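PDB 2JHN: 3-methyladenine dna-glycosylase from Archaeoglobus fulgidus, which is a DNA-repair glycosylase of the helix-hairpin-helix superfamily, with an N-terminal domain resembling the TATA-box binding protein. Local coordinates for residues R3-H8 / E55-V60; V10-K15 / E78-Q83; F236-L241 / E260-I265. The protein carries 1 engineered substitution. One frame throughout, in Å; residues are numbered along the deposited sequence.

Interaction 1 (R3-H8 / E55-V60); sequences RIELKH and ERTIVV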
loop_
_atom_site.group_PDB
_atom_site.type_symbol
_atom_site.label_atom_id
_atom_site.label_comp_id
_atom_site.label_asym_id
_atom_site.label_seq_id
_atom_site.Cartn_x
_atom_site.Cartn_y
_atom_site.Cartn_z
ATOM N N ARG A 3 -18.939 -8.114 -10.776
ATOM C CA ARG A 3 -17.921 -7.836 -11.795
ATOM C C ARG A 3 -17.564 -6.359 -11.814
ATOM O O ARG A 3 -18.450 -5.496 -11.753
ATOM C CB ARG A 3 -18.414 -8.259 -13.182
ATOM C CG ARG A 3 -18.523 -9.771 -13.353
ATOM C CD ARG A 3 -19.006 -10.172 -14.769
ATOM N NE ARG A 3 -18.702 -11.584 -15.025
ATOM C CZ ARG A 3 -19.461 -12.614 -14.628
ATOM N NH1 ARG A 3 -20.589 -12.408 -13.967
ATOM N NH2 ARG A 3 -19.077 -13.848 -14.886
ATOM N N ILE A 4 -16.263 -6.087 -11.868
ATOM C CA ILE A 4 -15.748 -4.734 -12.060
ATOM C C ILE A 4 -15.268 -4.615 -13.503
ATOM O O ILE A 4 -14.268 -5.224 -13.874
ATOM C CB ILE A 4 -14.547 -4.430 -11.115
ATOM C CG1 ILE A 4 -14.949 -4.531 -9.640
ATOM C CG2 ILE A 4 -13.952 -3.023 -11.426
ATOM C CD1 ILE A 4 -13.764 -4.373 -8.681
ATOM N N GLU A 5 -15.971 -3.816 -14.301
ATOM C CA GLU A 5 -15.633 -3.652 -15.724
ATOM C C GLU A 5 -14.755 -2.433 -15.947
ATOM O O GLU A 5 -15.111 -1.333 -15.544
ATOM C CB GLU A 5 -16.910 -3.541 -16.564
ATOM C CG GLU A 5 -17.855 -4.729 -16.412
ATOM C CD GLU A 5 -17.310 -6.025 -16.998
ATOM O OE1 GLU A 5 -16.251 -6.036 -17.696
ATOM O OE2 GLU A 5 -17.966 -7.063 -16.753
ATOM N N LEU A 6 -13.614 -2.646 -16.588
ATOM C CA LEU A 6 -12.586 -1.610 -16.775
ATOM C C LEU A 6 -12.626 -1.079 -18.201
ATOM O O LEU A 6 -12.979 -1.823 -19.125
ATOM C CB LEU A 6 -11.196 -2.192 -16.516
ATOM C CG LEU A 6 -10.979 -3.051 -15.257
ATOM C CD1 LEU A 6 -9.550 -3.556 -15.200
ATOM C CD2 LEU A 6 -11.357 -2.280 -14.023
ATOM N N LYS A 7 -12.223 0.181 -18.389
ATOM C CA LYS A 7 -12.103 0.742 -19.749
ATOM C C LYS A 7 -10.828 0.273 -20.453
ATOM O O LYS A 7 -10.804 0.117 -21.680
ATOM C CB LYS A 7 -12.220 2.279 -19.750
ATOM C CG LYS A 7 -12.501 2.867 -21.136
ATOM C CD LYS A 7 -12.396 4.379 -21.158
ATOM C CE LYS A 7 -12.450 4.905 -22.586
ATOM N NZ LYS A 7 -12.135 6.368 -22.660
ATOM N N HIS A 8 -9.793 -0.023 -19.667
ATOM C CA HIS A 8 -8.466 -0.366 -20.163
ATOM C C HIS A 8 -8.016 -1.726 -19.581
ATOM O O HIS A 8 -8.420 -2.069 -18.470
ATOM C CB HIS A 8 -7.522 0.766 -19.740
ATOM C CG HIS A 8 -6.199 0.766 -20.443
ATOM N ND1 HIS A 8 -5.205 -0.147 -20.160
ATOM C CD2 HIS A 8 -5.691 1.593 -21.387
ATOM C CE1 HIS A 8 -4.150 0.102 -20.917
ATOM N NE2 HIS A 8 -4.418 1.157 -21.668
ATOM N N GLU A 55 -8.838 -9.570 -19.446
ATOM C CA GLU A 55 -7.985 -8.378 -19.334
ATOM C C GLU A 55 -8.686 -7.158 -18.725
ATOM O O GLU A 55 -8.032 -6.344 -18.047
ATOM C CB GLU A 55 -7.335 -8.023 -20.691
ATOM C CG GLU A 55 -8.290 -7.510 -21.787
ATOM C CD GLU A 55 -7.555 -6.851 -22.971
ATOM O OE1 GLU A 55 -6.385 -7.230 -23.232
ATOM O OE2 GLU A 55 -8.143 -5.949 -23.629
ATOM N N ARG A 56 -10.001 -7.038 -18.957
ATOM C CA ARG A 56 -10.770 -5.866 -18.569
ATOM C C ARG A 56 -11.891 -6.123 -17.567
ATOM O O ARG A 56 -12.729 -5.251 -17.348
ATOM C CB ARG A 56 -11.357 -5.163 -19.800
ATOM C CG ARG A 56 -10.300 -4.653 -20.745
ATOM C CD ARG A 56 -10.869 -3.819 -21.877
ATOM N NE ARG A 56 -9.810 -3.616 -22.863
ATOM C CZ ARG A 56 -9.875 -2.792 -23.903
ATOM N NH1 ARG A 56 -10.967 -2.063 -24.129
ATOM N NH2 ARG A 56 -8.831 -2.698 -24.718
ATOM N N THR A 57 -11.901 -7.300 -16.945
ATOM C CA THR A 57 -12.987 -7.651 -16.030
ATOM C C THR A 57 -12.442 -8.343 -14.809
ATOM O O THR A 57 -11.841 -9.403 -14.920
ATOM C CB THR A 57 -14.032 -8.592 -16.697
ATOM O OG1 THR A 57 -14.545 -7.970 -17.870
ATOM C CG2 THR A 57 -15.193 -8.883 -15.734
ATOM N N ILE A 58 -12.679 -7.748 -13.644
ATOM C CA ILE A 58 -12.280 -8.358 -12.382
ATOM C C ILE A 58 -13.546 -8.870 -11.685
ATOM O O ILE A 58 -14.481 -8.117 -11.421
ATOM C CB ILE A 58 -11.509 -7.340 -11.447
ATOM C CG1 ILE A 58 -10.285 -6.725 -12.161
ATOM C CG2 ILE A 58 -11.135 -7.993 -10.093
ATOM C CD1 ILE A 58 -9.263 -7.726 -12.763
ATOM N N VAL A 59 -13.560 -10.163 -11.411
ATOM C CA VAL A 59 -14.623 -10.761 -10.615
ATOM C C VAL A 59 -14.340 -10.585 -9.120
ATOM O O VAL A 59 -13.200 -10.767 -8.671
ATOM C CB VAL A 59 -14.784 -12.249 -10.963
ATOM C CG1 VAL A 59 -15.866 -12.928 -10.057
ATOM C CG2 VAL A 59 -15.125 -12.384 -12.441
ATOM N N VAL A 60 -15.384 -10.218 -8.384
ATOM C CA VAL A 60 -15.370 -10.180 -6.909
ATOM C C VAL A 60 -16.390 -11.179 -6.328
ATOM O O VAL A 60 -17.536 -11.255 -6.777
ATOM C CB VAL A 60 -15.649 -8.763 -6.349
ATOM C CG1 VAL A 60 -15.473 -8.743 -4.820
ATOM C CG2 VAL A 60 -14.714 -7.706 -6.995
HETATM O O HOH W 1 -13.568 -2.027 -21.839
#

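Interaction 2 (V10-K15 / E78-Q83); sequences VNWELK and EYLGLQ. With GOL (glycerol), chain G.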
loop_
_atom_site.group_PDB
_atom_site.type_symbol
_atom_site.label_atom_id
_atom_site.label_comp_id
_atom_site.label_asym_id
_atom_site.label_seq_id
_atom_site.Cartn_x
_atom_site.Cartn_y
_atom_site.Cartn_z
ATOM N N VAL A 10 -5.765 -4.430 -17.580
ATOM C CA VAL A 10 -4.835 -4.404 -16.449
ATOM C C VAL A 10 -4.113 -5.742 -16.464
ATOM O O VAL A 10 -4.707 -6.789 -16.790
ATOM C CB VAL A 10 -5.589 -4.154 -15.118
ATOM C CG1 VAL A 10 -6.473 -5.344 -14.759
ATOM C CG2 VAL A 10 -4.626 -3.810 -13.970
ATOM N N ASN A 11 -2.821 -5.713 -16.187
ATOM C CA ASN A 11 -2.064 -6.923 -16.019
ATOM C C ASN A 11 -2.161 -7.365 -14.553
ATOM O O ASN A 11 -1.462 -6.835 -13.697
ATOM C CB ASN A 11 -0.615 -6.706 -16.432
ATOM C CG ASN A 11 0.179 -7.984 -16.424
ATOM O OD1 ASN A 11 0.233 -8.679 -15.429
ATOM N ND2 ASN A 11 0.783 -8.321 -17.565
ATOM N N TRP A 12 -3.034 -8.336 -14.288
ATOM C CA TRP A 12 -3.261 -8.825 -12.929
ATOM C C TRP A 12 -2.006 -9.425 -12.316
ATOM O O TRP A 12 -1.744 -9.248 -11.124
ATOM C CB TRP A 12 -4.394 -9.854 -12.924
ATOM C CG TRP A 12 -4.831 -10.286 -11.552
ATOM C CD1 TRP A 12 -4.532 -11.473 -10.917
ATOM C CD2 TRP A 12 -5.649 -9.543 -10.651
ATOM N NE1 TRP A 12 -5.111 -11.497 -9.661
ATOM C CE2 TRP A 12 -5.818 -10.335 -9.484
ATOM C CE3 TRP A 12 -6.261 -8.281 -10.712
ATOM C CZ2 TRP A 12 -6.579 -9.902 -8.384
ATOM C CZ3 TRP A 12 -7.016 -7.841 -9.599
ATOM C CH2 TRP A 12 -7.164 -8.650 -8.464
ATOM N N GLU A 13 -1.222 -10.148 -13.117
ATOM C CA GLU A 13 -0.028 -10.786 -12.594
ATOM C C GLU A 13 0.948 -9.749 -12.020
ATOM O O GLU A 13 1.507 -9.951 -10.951
ATOM C CB GLU A 13 0.641 -11.686 -13.661
ATOM C CG GLU A 13 -0.315 -12.677 -14.339
ATOM C CD GLU A 13 -0.868 -12.158 -15.668
ATOM O OE1 GLU A 13 -0.341 -12.556 -16.738
ATOM O OE2 GLU A 13 -1.819 -11.347 -15.659
ATOM N N LEU A 14 1.119 -8.629 -12.734
ATOM C CA LEU A 14 1.951 -7.507 -12.258
ATOM C C LEU A 14 1.366 -6.807 -11.010
ATOM O O LEU A 14 2.106 -6.451 -10.100
ATOM C CB LEU A 14 2.194 -6.488 -13.373
ATOM C CG LEU A 14 3.194 -6.890 -14.474
ATOM C CD1 LEU A 14 3.413 -5.738 -15.444
ATOM C CD2 LEU A 14 4.537 -7.349 -13.919
ATOM N N LYS A 15 0.048 -6.618 -10.985
ATOM C CA LYS A 15 -0.628 -6.119 -9.763
ATOM C C LYS A 15 -0.322 -7.010 -8.558
ATOM O O LYS A 15 -0.006 -6.511 -7.485
ATOM C CB LYS A 15 -2.145 -5.988 -9.956
ATOM C CG LYS A 15 -2.587 -4.836 -10.851
ATOM C CD LYS A 15 -2.262 -3.477 -10.277
ATOM C CE LYS A 15 -3.202 -2.419 -10.863
ATOM N NZ LYS A 15 -2.709 -1.123 -10.380
ATOM N N GLU A 78 -9.943 1.530 -5.653
ATOM C CA GLU A 78 -8.942 2.424 -5.063
ATOM C C GLU A 78 -7.721 1.618 -4.531
ATOM O O GLU A 78 -6.547 2.004 -4.724
ATOM C CB GLU A 78 -9.599 3.222 -3.940
ATOM C CG GLU A 78 -8.626 4.224 -3.296
ATOM C CD GLU A 78 -9.200 4.885 -2.071
ATOM O OE1 GLU A 78 -9.902 4.201 -1.280
ATOM O OE2 GLU A 78 -8.915 6.090 -1.882
ATOM N N TYR A 79 -7.988 0.511 -3.844
ATOM C CA TYR A 79 -6.906 -0.267 -3.224
ATOM C C TYR A 79 -5.997 -0.990 -4.246
ATOM O O TYR A 79 -4.759 -1.009 -4.118
ATOM C CB TYR A 79 -7.498 -1.290 -2.253
ATOM C CG TYR A 79 -6.464 -2.190 -1.606
ATOM C CD1 TYR A 79 -5.686 -1.717 -0.542
ATOM C CD2 TYR A 79 -6.286 -3.529 -2.028
ATOM C CE1 TYR A 79 -4.733 -2.519 0.085
ATOM C CE2 TYR A 79 -5.329 -4.348 -1.401
ATOM C CZ TYR A 79 -4.568 -3.828 -0.331
ATOM O OH TYR A 79 -3.602 -4.581 0.328
ATOM N N LEU A 80 -6.628 -1.618 -5.224
ATOM C CA LEU A 80 -5.900 -2.389 -6.251
ATOM C C LEU A 80 -5.391 -1.490 -7.378
ATOM O O LEU A 80 -4.551 -1.919 -8.166
ATOM C CB LEU A 80 -6.804 -3.507 -6.825
ATOM C CG LEU A 80 -7.333 -4.552 -5.808
ATOM C CD1 LEU A 80 -8.479 -5.385 -6.421
ATOM C CD2 LEU A 80 -6.218 -5.452 -5.329
ATOM N N GLY A 81 -5.899 -0.255 -7.446
ATOM C CA GLY A 81 -5.449 0.706 -8.463
ATOM C C GLY A 81 -5.996 0.364 -9.859
ATOM O O GLY A 81 -5.223 0.221 -10.808
ATOM N N LEU A 82 -7.319 0.238 -9.980
ATOM C CA LEU A 82 -7.888 -0.254 -11.263
ATOM C C LEU A 82 -8.334 0.847 -12.225
ATOM O O LEU A 82 -8.858 0.543 -13.328
ATOM C CB LEU A 82 -9.035 -1.227 -11.018
ATOM C CG LEU A 82 -8.720 -2.424 -10.151
ATOM C CD1 LEU A 82 -9.977 -3.190 -9.792
ATOM C CD2 LEU A 82 -7.639 -3.351 -10.790
ATOM N N GLN A 83 -8.103 2.100 -11.831
ATOM C CA GLN A 83 -8.577 3.274 -12.587
ATOM C C GLN A 83 -7.843 3.381 -13.925
ATOM O O GLN A 83 -6.686 3.009 -14.043
ATOM C CB GLN A 83 -8.366 4.578 -11.796
ATOM C CG GLN A 83 -8.906 4.584 -10.370
ATOM C CD GLN A 83 -7.877 4.111 -9.320
ATOM O OE1 GLN A 83 -6.863 3.455 -9.638
ATOM N NE2 GLN A 83 -8.135 4.463 -8.067
HETATM C C1 GOL G . -1.899 -4.215 -5.968
HETATM O O1 GOL G . -0.849 -3.835 -6.842
HETATM C C2 GOL G . -2.154 -3.253 -4.793
HETATM O O2 GOL G . -2.327 -1.917 -5.251
HETATM C C3 GOL G . -1.020 -3.283 -3.769
HETATM O O3 GOL G . -1.480 -2.956 -2.459
#

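Interaction 3 (F236-L241 / E260-I265); sequences FPADDL and EKVREI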
loop_
_atom_site.group_PDB
_atom_site.type_symbol
_atom_site.label_atom_id
_atom_site.label_comp_id
_atom_site.label_asym_id
_atom_site.label_seq_id
_atom_site.Cartn_x
_atom_site.Cartn_y
_atom_site.Cartn_z
ATOM N N PHE A 236 5.606 13.198 -2.476
ATOM C CA PHE A 236 6.613 12.264 -2.968
ATOM C C PHE A 236 7.668 12.069 -1.890
ATOM O O PHE A 236 8.380 13.028 -1.555
ATOM C CB PHE A 236 7.219 12.766 -4.287
ATOM C CG PHE A 236 8.083 11.738 -4.987
ATOM C CD1 PHE A 236 7.491 10.709 -5.745
ATOM C CD2 PHE A 236 9.470 11.803 -4.891
ATOM C CE1 PHE A 236 8.295 9.744 -6.407
ATOM C CE2 PHE A 236 10.295 10.861 -5.526
ATOM C CZ PHE A 236 9.693 9.824 -6.297
ATOM N N PRO A 237 7.767 10.836 -1.335
ATOM C CA PRO A 237 8.656 10.552 -0.186
ATOM C C PRO A 237 10.134 10.362 -0.552
ATOM O O PRO A 237 10.653 9.229 -0.598
ATOM C CB PRO A 237 8.056 9.274 0.410
ATOM C CG PRO A 237 7.495 8.547 -0.798
ATOM C CD PRO A 237 7.038 9.623 -1.777
ATOM N N ALA A 238 10.803 11.481 -0.770
ATOM C CA ALA A 238 12.154 11.491 -1.339
ATOM C C ALA A 238 13.249 10.968 -0.392
ATOM O O ALA A 238 14.334 10.556 -0.849
ATOM C CB ALA A 238 12.472 12.919 -1.841
ATOM N N ASP A 239 12.991 10.989 0.919
ATOM C CA ASP A 239 13.938 10.409 1.893
ATOM C C ASP A 239 13.984 8.881 1.841
ATOM O O ASP A 239 14.901 8.275 2.370
ATOM C CB ASP A 239 13.656 10.883 3.334
ATOM C CG ASP A 239 13.780 12.379 3.483
ATOM O OD1 ASP A 239 14.932 12.885 3.422
ATOM O OD2 ASP A 239 12.726 13.055 3.634
ATOM N N ASP A 240 12.992 8.250 1.209
ATOM C CA ASP A 240 12.967 6.791 1.157
ATOM C C ASP A 240 14.225 6.294 0.411
ATOM O O ASP A 240 14.502 6.741 -0.711
ATOM C CB ASP A 240 11.656 6.303 0.496
ATOM C CG ASP A 240 11.472 4.794 0.621
ATOM O OD1 ASP A 240 10.723 4.348 1.526
ATOM O OD2 ASP A 240 12.099 4.059 -0.173
ATOM N N LEU A 241 14.999 5.410 1.042
ATOM C CA LEU A 241 16.260 4.917 0.435
ATOM C C LEU A 241 16.060 4.126 -0.867
ATOM O O LEU A 241 16.842 4.256 -1.792
ATOM C CB LEU A 241 17.056 4.090 1.438
ATOM C CG LEU A 241 18.020 5.035 2.155
ATOM C CD1 LEU A 241 17.614 5.283 3.596
ATOM C CD2 LEU A 241 19.420 4.464 2.051
ATOM N N GLU A 260 17.049 15.819 -1.485
ATOM C CA GLU A 260 16.702 17.123 -2.075
ATOM C C GLU A 260 16.765 17.126 -3.622
ATOM O O GLU A 260 15.923 17.724 -4.292
ATOM C CB GLU A 260 17.507 18.294 -1.435
ATOM C CG GLU A 260 19.019 18.222 -1.534
ATOM C CD GLU A 260 19.724 19.429 -0.891
ATOM O OE1 GLU A 260 19.144 20.540 -0.864
ATOM O OE2 GLU A 260 20.865 19.262 -0.414
ATOM N N LYS A 261 17.747 16.423 -4.174
ATOM C CA LYS A 261 17.906 16.289 -5.628
ATOM C C LYS A 261 16.780 15.414 -6.224
ATOM O O LYS A 261 16.227 15.708 -7.298
ATOM C CB LYS A 261 19.270 15.668 -5.940
ATOM C CG LYS A 261 19.626 15.685 -7.431
ATOM C CD LYS A 261 19.918 17.132 -7.875
ATOM C CE LYS A 261 19.799 17.304 -9.370
ATOM N NZ LYS A 261 20.293 18.662 -9.767
ATOM N N VAL A 262 16.453 14.335 -5.514
ATOM C CA VAL A 262 15.336 13.476 -5.904
ATOM C C VAL A 262 14.011 14.239 -5.897
ATOM O O VAL A 262 13.227 14.118 -6.828
ATOM C CB VAL A 262 15.258 12.223 -5.038
ATOM C CG1 VAL A 262 13.933 11.457 -5.273
ATOM C CG2 VAL A 262 16.453 11.332 -5.293
ATOM N N ARG A 263 13.770 15.033 -4.849
ATOM C CA ARG A 263 12.618 15.930 -4.826
ATOM C C ARG A 263 12.536 16.869 -6.010
ATOM O O ARG A 263 11.449 17.149 -6.522
ATOM C CB ARG A 263 12.619 16.758 -3.534
ATOM C CG ARG A 263 11.529 16.380 -2.606
ATOM C CD ARG A 263 11.628 17.101 -1.295
ATOM N NE ARG A 263 11.221 16.171 -0.261
ATOM C CZ ARG A 263 12.043 15.601 0.615
ATOM N NH1 ARG A 263 13.343 15.886 0.618
ATOM N NH2 ARG A 263 11.548 14.749 1.503
ATOM N N GLU A 264 13.700 17.379 -6.420
ATOM C CA GLU A 264 13.810 18.308 -7.529
ATOM C C GLU A 264 13.413 17.605 -8.834
ATOM O O GLU A 264 12.599 18.136 -9.590
ATOM C CB GLU A 264 15.239 18.889 -7.573
ATOM C CG GLU A 264 15.545 19.862 -8.704
ATOM C CD GLU A 264 17.034 19.906 -9.057
ATOM O OE1 GLU A 264 17.893 19.874 -8.143
ATOM O OE2 GLU A 264 17.346 19.957 -10.265
ATOM N N ILE A 265 13.964 16.411 -9.064
ATOM C CA ILE A 265 13.572 15.524 -10.177
ATOM C C ILE A 265 12.064 15.229 -10.233
ATOM O O ILE A 265 11.427 15.362 -11.291
ATOM C CB ILE A 265 14.387 14.183 -10.180
ATOM C CG1 ILE A 265 15.686 14.357 -10.961
ATOM C CG2 ILE A 265 13.571 13.015 -10.820
ATOM C CD1 ILE A 265 15.474 14.838 -12.423
HETATM O O HOH W 2 8.168 15.781 -1.902
HETATM O O HOH W 3 14.748 15.485 3.053
#

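Interaction 1 (R3-H8 / E55-V60)
Ile4 and Ile58 face each other as a hydrogen-bonded pair of antiparallel strands, Ile4 N reaching Ile58 O at 2.7 Å (N-H...O 174°) and Ile58 N returning to Ile4 O at 3.0 Å. On their side of the sheet the branches lie against one another. CG1 of Ile4 lies anti to its carbonyl carbon (chi1 -61°), and CD1 beyond it leans obliquely over CG2 of Val60, 3.9 Å away. This ridge is covered by Trp69 of helix 69-80, which touches both Ile4 and Val60. Further along, Leu6 CD1 just meets Ile58 CG1 at 4.5 Å. Leu6 N bonds to Arg56 O at 2.9 Å, and Leu6 CG settles 3.5 Å from that same Arg56 O, so one carbonyl receives both an N-H and an apolar bump. The extended Arg56 side chain runs along the Leu6-His8 backbone, CG against the carbonyl carbon of His8 and Lys7 O over one guanidinium face.

The other side, with Arg3, Glu5, Thr57 and Val59, is more polar. Glu5 folds back at chi2 (-68°) until its carboxylate lies beside Thr57. Thr57 OG1 donates to Glu5 OE1 at 2.6 Å on the syn side, while the methyl CG2 of Thr57 sits near OE2. That methyl also lies against the aliphatic part of Arg3, whose CD passes it at 4.1 Å; Arg3 NE goes on to a salt bridge with Glu53 of strand 44-54, beyond strand 57-62. This is the edge ladder of a five-stranded antiparallel sheet, strand 2-5 outermost, with a helix packed on its apolar face, as in the TATA-box binding protein fold.

Interaction 2 (V10-K15 / E78-Q83)
The C-terminal end of helix 69-80, where Gly81 breaks the helix with a positive phi of 74°, receives Lys15 of helix 12-17 within the domain that resembles the TATA-box binding protein. Lys15 bends at chi2 (-65°), turning CD toward that helix end, and its ammonium comes in beside two successive carbonyls. NZ donates to Gly81 O at 2.9 Å, from a position tilted 34° from the carbonyl plane, and makes a weak bond to Leu80 O at 3.0 Å. Before that, CE has already passed Leu80 O at 3.1 Å. The ammonium also bonds to Phe108 O and makes a cation-pi contact with the Phe108 ring.

Beside this polar centre the apolar side chains meet more lightly. Trp12 presents the rim of its six-membered ring, and CH2 touches CD1 of Leu80 at 4.1 Å near the plane of the indole; its NE1 is bonded to Gly33 O. Val10 CG2 meets Leu82 CD2 at 4.4 Å. Asn11 starts helix 12-17 as its N-cap, its OD1 accepting from Leu14 N at 2.8 Å.

A glycerol, probably from the crystallisation liquor, links the two segments: its O1 donates to Lys15 O (2.9 Å) and its O2 to Tyr79 O, and it is also hydrogen-bonded to Leu113 O. Tyr79 OH in turn bonds to Asp28, a residue of a sodium site.

Two firm carbonyl bonds, one weak one and a cation-pi contact with Phe108 thus grip the ammonium of a buried lysine. With the C-terminal end of a helix dipole beside it, this setting would be expected to stabilise the positive charge, so Lys15 is probably protonated despite its burial.

Interaction 3 (F236-L241 / E260-I265)
Arg263 on helix 259-270 reaches across to the loop 236-241 and passes its length against Ala238. Its CB already brushes CB of Ala238 at 4.2 Å. CG comes closer to the same methyl, 3.7 Å from Ala238 CB, and the chain then bends at chi3 (-143°), which sets NE near that methyl too. NE has a weak bond to a water that itself donates to Phe236 O. At CZ the methyl of Ala238, its CB, lies over the centre of one guanidinium face, 3.7 Å away, so the flat group is stacked on the alanine methyl.

The loop that carries Ala238 makes a type I turn from Pro237 to Asp240 and leads into helix 241-251, for which Asp240 is the N-cap. In the HhH-GPD superfamily the name itself records a glycine/proline-rich loop followed by a conserved aspartate; this loop, downstream of the hairpin, is consistent with the part that supplies the aspartate.

Past CZ the two terminal nitrogens part. NH2 donates to Asp239 OD2 at 3.0 Å in a fairly straight bond (158°) that completes a salt bridge; OD2 lies in the guanidinium plane, whereas NH2 stands above the carboxylate, 53° out of its plane. The same NH2 has a second carboxylate partner, Glu224 of helix 220-229. Arg263 NH1 instead donates to a water oxygen 2.8 Å away. That water donates to Asp239 OD1 at 2.6 Å, giving the carboxylate a second, solvent-mediated link.

One residue earlier on the helix, Val262 pushes CG1 against the ring edge of Phe236, 3.7 Å from CE2 and in the ring plane, the side chains crossing at about a right angle. Val262 CG1 also touches Ala238 CB at 4.0 Å. The Phe236 ring also meets Phe270 of helix 259-270 edge-to-face.

How the interactions relate
Interactions 1 and 2 belong to one domain and touch: their centres are 10 Å apart, and their segments alternate along the chain. Ile58 CD1 packs on Trp12 CE3 at 3.7 Å, Ile4 CD1 reaches Leu82 CD1 at 4.1 Å, and Glu55 O probably accepts a hydrogen bond from Val10 N at 3.0 Å, so the two contacts share one continuous packed region. Interaction 3 lies in the helix-hairpin-helix domain, its centre 34 Å from that of interaction 1 and 25 Å from that of interaction 2, with no touch. The mercuribenzoic acid pocket, Lys142, Arg146 and Cys178, includes no residue of the three contacts.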